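Local coordinates for transcriptional activator, putative (Pyrococcus furiosus, PDB 1RTW), which is a putative transcriptional activator of the all-helical TENA/THI-4/PQQC family, its precise role remaining open, at residues L18-I31 against A135-Y149. Residues are numbered along the deposited sequence; the frame is centred on the assembly and turned at random.
Sequences LPHKFLIEMAENTI and AWKWVRENLKERSPY
Helix 21-28 and the segment 135-142 of helix 118-142 run roughly parallel, axes 8.5 Å apart at closest and crossing at -33°, and the backbones come closest just past residue 142, at Ala27 and Leu143, with 4.3 Å between their CA atoms. Next to this point Lys144 N donates to Ala27 O over 3.1 Å; with an N-H...O angle of 168° the bond is nearly straight, and it ties the C-terminal turn of the short helix to the loop that follows the long one. Pro19, preceded by a cis peptide bond, sets CB and CG over one face of the Trp138 indole: its CB sits 3.3 Å from the centroid of the six-membered ring and 8° off the normal, a CH-pi contact. Asn142 ND2 lies over the opposite face, held there by its 3.1 Å bond to Trp138 O, so the indole is sandwiched. This packing is part of the all-helical fold of this TENA/THI-4/PQQC family member; here Ile153 of helix 150-157 also touches Met26, modelled as selenomethionine. Deeper in, Leu23 straddles two residues, CD1 reaching Ala135 CB at 3.6 Å and CD2 meeting Val139 CG2. Bends at chi2 and chi3 fold the Met26 chain so that CE reaches Tyr149 CD2 at 3.7 Å and the edge of Trp136, while SE makes an oblique Met-aromatic contact with the Tyr149 ring. Ile31 CG2 approaches the edge of that same ring at CE2.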
loop_
_atom_site.group_PDB
_atom_site.type_symbol
_atom_site.label_atom_id
_atom_site.label_comp_id
_atom_site.label_asym_id
_atom_site.label_seq_id
_atom_site.Cartn_x
_atom_site.Cartn_y
_atom_site.Cartn_z
ATOM N N LEU B 18 10.452 19.082 26.565
ATOM C CA LEU B 18 11.263 18.527 27.641
ATOM C C LEU B 18 11.635 19.651 28.612
ATOM O O LEU B 18 12.794 20.079 28.671
ATOM C CB LEU B 18 12.528 17.872 27.069
ATOM C CG LEU B 18 12.322 16.653 26.164
ATOM C CD1 LEU B 18 13.615 16.265 25.457
ATOM C CD2 LEU B 18 11.789 15.506 26.984
ATOM N N PRO B 19 10.665 20.112 29.423
ATOM C CA PRO B 19 9.278 19.650 29.484
ATOM C C PRO B 19 8.263 20.563 28.791
ATOM O O PRO B 19 8.519 21.739 28.528
ATOM C CB PRO B 19 9.017 19.670 30.970
ATOM C CG PRO B 19 9.646 21.012 31.339
ATOM C CD PRO B 19 10.948 21.031 30.545
ATOM N N HIS B 20 7.100 19.999 28.497
ATOM C CA HIS B 20 6.013 20.763 27.901
ATOM C C HIS B 20 5.087 21.048 29.069
ATOM O O HIS B 20 5.141 20.347 30.081
ATOM C CB HIS B 20 5.268 19.938 26.848
ATOM C CG HIS B 20 4.053 20.618 26.295
ATOM N ND1 HIS B 20 2.817 20.542 26.899
ATOM C CD2 HIS B 20 3.885 21.390 25.194
ATOM C CE1 HIS B 20 1.940 21.238 26.196
ATOM N NE2 HIS B 20 2.564 21.762 25.155
ATOM N N LYS B 21 4.246 22.070 28.923
ATOM C CA LYS B 21 3.288 22.464 29.954
ATOM C C LYS B 21 2.612 21.246 30.579
ATOM O O LYS B 21 2.561 21.112 31.807
ATOM C CB LYS B 21 2.229 23.393 29.342
ATOM C CG LYS B 21 1.185 23.921 30.308
ATOM C CD LYS B 21 0.114 24.718 29.560
ATOM C CE LYS B 21 -0.980 25.203 30.498
ATOM N NZ LYS B 21 -2.084 25.890 29.753
ATOM N N PHE B 22 2.165 20.332 29.724
ATOM C CA PHE B 22 1.485 19.120 30.165
ATOM C C PHE B 22 2.333 18.267 31.105
ATOM O O PHE B 22 1.812 17.701 32.068
ATOM C CB PHE B 22 1.049 18.292 28.953
ATOM C CG PHE B 22 0.185 17.110 29.297
ATOM C CD1 PHE B 22 0.749 15.860 29.523
ATOM C CD2 PHE B 22 -1.201 17.243 29.357
ATOM C CE1 PHE B 22 -0.052 14.759 29.802
ATOM C CE2 PHE B 22 -2.018 16.147 29.636
ATOM C CZ PHE B 22 -1.440 14.900 29.858
ATOM N N LEU B 23 3.630 18.174 30.821
ATOM C CA LEU B 23 4.545 17.382 31.637
ATOM C C LEU B 23 4.827 18.020 32.993
ATOM O O LEU B 23 5.012 17.314 33.981
ATOM C CB LEU B 23 5.850 17.117 30.881
ATOM C CG LEU B 23 5.705 16.454 29.499
ATOM C CD1 LEU B 23 7.070 16.187 28.906
ATOM C CD2 LEU B 23 4.919 15.157 29.587
ATOM N N ILE B 24 4.861 19.350 33.036
ATOM C CA ILE B 24 5.097 20.074 34.283
ATOM C C ILE B 24 3.930 19.820 35.225
ATOM O O ILE B 24 4.117 19.614 36.426
ATOM C CB ILE B 24 5.173 21.598 34.054
ATOM C CG1 ILE B 24 6.383 21.951 33.196
ATOM C CG2 ILE B 24 5.227 22.332 35.390
ATOM C CD1 ILE B 24 6.419 23.413 32.781
ATOM N N GLU B 25 2.727 19.820 34.665
ATOM C CA GLU B 25 1.533 19.616 35.461
ATOM C C GLU B 25 1.402 18.186 35.941
ATOM O O GLU B 25 0.911 17.944 37.040
ATOM C CB GLU B 25 0.300 20.081 34.696
ATOM C CG GLU B 25 0.358 21.564 34.363
ATOM C CD GLU B 25 -0.904 22.098 33.722
ATOM O OE1 GLU B 25 -1.835 21.320 33.434
ATOM O OE2 GLU B 25 -0.954 23.321 33.512
HETATM N N MSE B 26 1.852 17.240 35.122
HETATM C CA MSE B 26 1.826 15.832 35.503
HETATM C C MSE B 26 2.786 15.653 36.686
HETATM O O MSE B 26 2.452 14.997 37.677
HETATM C CB MSE B 26 2.301 14.950 34.344
HETATM C CG MSE B 26 1.307 14.764 33.210
HETATM SE SE MSE B 26 -0.121 13.515 33.598
HETATM C CE MSE B 26 0.893 12.159 34.493
ATOM N N ALA B 27 3.953 16.288 36.576
ATOM C CA ALA B 27 5.010 16.221 37.587
ATOM C C ALA B 27 4.677 16.908 38.906
ATOM O O ALA B 27 5.085 16.437 39.967
ATOM C CB ALA B 27 6.320 16.775 37.025
ATOM N N GLU B 28 3.943 18.015 38.838
ATOM C CA GLU B 28 3.560 18.764 40.028
ATOM C C GLU B 28 2.147 18.418 40.477
ATOM O O GLU B 28 1.667 18.944 41.479
ATOM C CB GLU B 28 3.653 20.268 39.754
ATOM C CG GLU B 28 5.059 20.758 39.392
ATOM C CD GLU B 28 5.128 22.261 39.120
ATOM O OE1 GLU B 28 4.103 22.958 39.293
ATOM O OE2 GLU B 28 6.216 22.751 38.731
ATOM N N ASN B 29 1.489 17.538 39.726
ATOM C CA ASN B 29 0.116 17.114 40.001
ATOM C C ASN B 29 -0.927 18.214 39.918
ATOM O O ASN B 29 -2.041 18.075 40.435
ATOM C CB ASN B 29 0.013 16.383 41.334
ATOM C CG ASN B 29 0.005 14.889 41.160
ATOM O OD1 ASN B 29 1.034 14.228 41.319
ATOM N ND2 ASN B 29 -1.155 14.344 40.797
ATOM N N THR B 30 -0.560 19.293 39.231
ATOM C CA THR B 30 -1.435 20.438 39.027
ATOM C C THR B 30 -2.350 20.182 37.830
ATOM O O THR B 30 -3.184 21.019 37.485
ATOM C CB THR B 30 -0.617 21.716 38.738
ATOM O OG1 THR B 30 0.214 21.502 37.593
ATOM C CG2 THR B 30 0.261 22.079 39.923
ATOM N N ILE B 31 -2.186 19.021 37.202
ATOM C CA ILE B 31 -2.971 18.658 36.028
ATOM C C ILE B 31 -4.452 18.459 36.328
ATOM O O ILE B 31 -4.840 17.677 37.195
ATOM C CB ILE B 31 -2.344 17.428 35.297
ATOM C CG1 ILE B 31 -2.900 17.290 33.876
ATOM C CG2 ILE B 31 -2.519 16.157 36.126
ATOM C CD1 ILE B 31 -4.163 16.490 33.788
ATOM N N ALA B 135 10.171 12.223 27.360
ATOM C CA ALA B 135 9.133 13.013 28.025
ATOM C C ALA B 135 8.673 12.404 29.336
ATOM O O ALA B 135 8.622 13.082 30.359
ATOM C CB ALA B 135 7.948 13.206 27.100
ATOM N N TRP B 136 8.344 11.120 29.299
ATOM C CA TRP B 136 7.885 10.430 30.486
ATOM C C TRP B 136 9.027 10.175 31.465
ATOM O O TRP B 136 8.802 10.028 32.664
ATOM C CB TRP B 136 7.139 9.155 30.095
ATOM C CG TRP B 136 5.872 9.497 29.374
ATOM C CD1 TRP B 136 5.665 9.487 28.019
ATOM C CD2 TRP B 136 4.668 10.007 29.957
ATOM N NE1 TRP B 136 4.416 9.964 27.728
ATOM C CE2 TRP B 136 3.783 10.288 28.890
ATOM C CE3 TRP B 136 4.254 10.251 31.268
ATOM C CZ2 TRP B 136 2.505 10.815 29.106
ATOM C CZ3 TRP B 136 2.985 10.775 31.478
ATOM C CH2 TRP B 136 2.125 11.045 30.401
ATOM N N LYS B 137 10.255 10.174 30.959
ATOM C CA LYS B 137 11.419 9.986 31.817
ATOM C C LYS B 137 11.570 11.291 32.602
ATOM O O LYS B 137 11.831 11.275 33.807
ATOM C CB LYS B 137 12.670 9.709 30.979
ATOM C CG LYS B 137 13.781 9.003 31.737
ATOM C CD LYS B 137 14.821 8.405 30.798
ATOM C CE LYS B 137 15.511 9.468 29.952
ATOM N NZ LYS B 137 16.514 8.876 29.022
ATOM N N TRP B 138 11.349 12.414 31.918
ATOM C CA TRP B 138 11.426 13.720 32.550
ATOM C C TRP B 138 10.396 13.781 33.669
ATOM O O TRP B 138 10.684 14.252 34.767
ATOM C CB TRP B 138 11.138 14.837 31.548
ATOM C CG TRP B 138 11.344 16.217 32.136
ATOM C CD1 TRP B 138 12.481 16.966 32.078
ATOM C CD2 TRP B 138 10.403 16.979 32.906
ATOM N NE1 TRP B 138 12.313 18.142 32.769
ATOM C CE2 TRP B 138 11.050 18.175 33.286
ATOM C CE3 TRP B 138 9.082 16.763 33.315
ATOM C CZ2 TRP B 138 10.412 19.161 34.055
ATOM C CZ3 TRP B 138 8.450 17.743 34.081
ATOM C CH2 TRP B 138 9.121 18.927 34.444
ATOM N N VAL B 139 9.188 13.312 33.373
ATOM C CA VAL B 139 8.117 13.308 34.354
ATOM C C VAL B 139 8.470 12.471 35.584
ATOM O O VAL B 139 8.270 12.917 36.710
ATOM C CB VAL B 139 6.792 12.826 33.734
ATOM C CG1 VAL B 139 5.744 12.643 34.810
ATOM C CG2 VAL B 139 6.299 13.839 32.716
ATOM N N ARG B 140 9.021 11.278 35.375
ATOM C CA ARG B 140 9.388 10.415 36.495
ATOM C C ARG B 140 10.452 11.072 37.372
ATOM O O ARG B 140 10.443 10.922 38.596
ATOM C CB ARG B 140 9.917 9.065 36.000
ATOM C CG ARG B 140 10.298 8.110 37.133
ATOM C CD ARG B 140 11.041 6.880 36.626
ATOM N NE ARG B 140 12.251 7.234 35.882
ATOM C CZ ARG B 140 12.923 6.399 35.094
ATOM N NH1 ARG B 140 12.513 5.145 34.939
ATOM N NH2 ARG B 140 14.006 6.816 34.450
ATOM N N GLU B 141 11.324 11.844 36.734
ATOM C CA GLU B 141 12.421 12.520 37.405
ATOM C C GLU B 141 12.093 13.867 38.031
ATOM O O GLU B 141 12.933 14.450 38.709
ATOM C CB GLU B 141 13.596 12.655 36.442
ATOM C CG GLU B 141 14.169 11.303 36.030
ATOM C CD GLU B 141 15.107 11.369 34.833
ATOM O OE1 GLU B 141 15.321 12.466 34.273
ATOM O OE2 GLU B 141 15.632 10.303 34.444
ATOM N N ASN B 142 10.890 14.375 37.795
ATOM C CA ASN B 142 10.501 15.651 38.380
ATOM C C ASN B 142 9.195 15.521 39.152
ATOM O O ASN B 142 8.590 16.515 39.554
ATOM C CB ASN B 142 10.417 16.744 37.310
ATOM C CG ASN B 142 11.790 17.259 36.896
ATOM O OD1 ASN B 142 12.330 18.187 37.505
ATOM N ND2 ASN B 142 12.369 16.643 35.870
ATOM N N LEU B 143 8.814 14.274 39.403
ATOM C CA LEU B 143 7.596 13.942 40.129
ATOM C C LEU B 143 7.743 14.284 41.616
ATOM O O LEU B 143 8.534 13.652 42.326
ATOM C CB LEU B 143 7.309 12.445 39.960
ATOM C CG LEU B 143 5.907 11.896 40.206
ATOM C CD1 LEU B 143 4.921 12.536 39.245
ATOM C CD2 LEU B 143 5.920 10.388 40.017
ATOM N N LYS B 144 7.007 15.302 42.071
ATOM C CA LYS B 144 7.044 15.719 43.476
ATOM C C LYS B 144 6.551 14.568 44.338
ATOM O O LYS B 144 7.260 14.097 45.229
ATOM C CB LYS B 144 6.157 16.938 43.730
ATOM C CG LYS B 144 6.546 18.196 42.983
ATOM C CD LYS B 144 5.874 19.412 43.608
ATOM C CE LYS B 144 4.364 19.223 43.729
ATOM N NZ LYS B 144 3.703 20.351 44.446
ATOM N N GLU B 145 5.326 14.126 44.069
ATOM C CA GLU B 145 4.734 13.011 44.794
ATOM C C GLU B 145 4.167 12.033 43.788
ATOM O O GLU B 145 4.287 12.230 42.582
ATOM C CB GLU B 145 3.642 13.465 45.770
ATOM C CG GLU B 145 2.428 14.124 45.137
ATOM C CD GLU B 145 2.625 15.609 44.913
ATOM O OE1 GLU B 145 2.564 16.371 45.904
ATOM O OE2 GLU B 145 2.837 16.015 43.749
ATOM N N ARG B 146 3.519 10.996 44.294
ATOM C CA ARG B 146 2.955 9.954 43.459
ATOM C C ARG B 146 1.734 10.441 42.691
ATOM O O ARG B 146 0.815 11.010 43.277
ATOM C CB ARG B 146 2.593 8.767 44.341
ATOM C CG ARG B 146 2.759 7.427 43.682
ATOM C CD ARG B 146 4.210 7.045 43.465
ATOM N NE ARG B 146 4.275 5.737 42.822
ATOM C CZ ARG B 146 5.388 5.145 42.395
ATOM N NH1 ARG B 146 6.566 5.738 42.537
ATOM N NH2 ARG B 146 5.314 3.956 41.807
ATOM N N SER B 147 1.736 10.185 41.385
ATOM C CA SER B 147 0.665 10.593 40.481
ATOM C C SER B 147 -0.475 9.590 40.339
ATOM O O SER B 147 -0.286 8.390 40.531
ATOM C CB SER B 147 1.253 10.872 39.092
ATOM O OG SER B 147 0.242 10.912 38.101
ATOM N N PRO B 148 -1.685 10.088 40.026
ATOM C CA PRO B 148 -2.873 9.253 39.839
ATOM C C PRO B 148 -2.734 8.542 38.492
ATOM O O PRO B 148 -3.534 7.674 38.142
ATOM C CB PRO B 148 -4.007 10.282 39.759
ATOM C CG PRO B 148 -3.468 11.491 40.443
ATOM C CD PRO B 148 -2.050 11.516 39.980
ATOM N N TYR B 149 -1.729 8.951 37.723
ATOM C CA TYR B 149 -1.480 8.378 36.403
ATOM C C TYR B 149 -0.109 7.729 36.372
ATOM O O TYR B 149 0.554 7.700 35.334
ATOM C CB TYR B 149 -1.552 9.476 35.340
ATOM C CG TYR B 149 -2.699 10.424 35.561
ATOM C CD1 TYR B 149 -4.018 9.983 35.467
ATOM C CD2 TYR B 149 -2.470 11.754 35.905
ATOM C CE1 TYR B 149 -5.082 10.841 35.716
ATOM C CE2 TYR B 149 -3.533 12.623 36.155
ATOM C CZ TYR B 149 -4.833 12.154 36.059
ATOM O OH TYR B 149 -5.890 12.985 36.328
#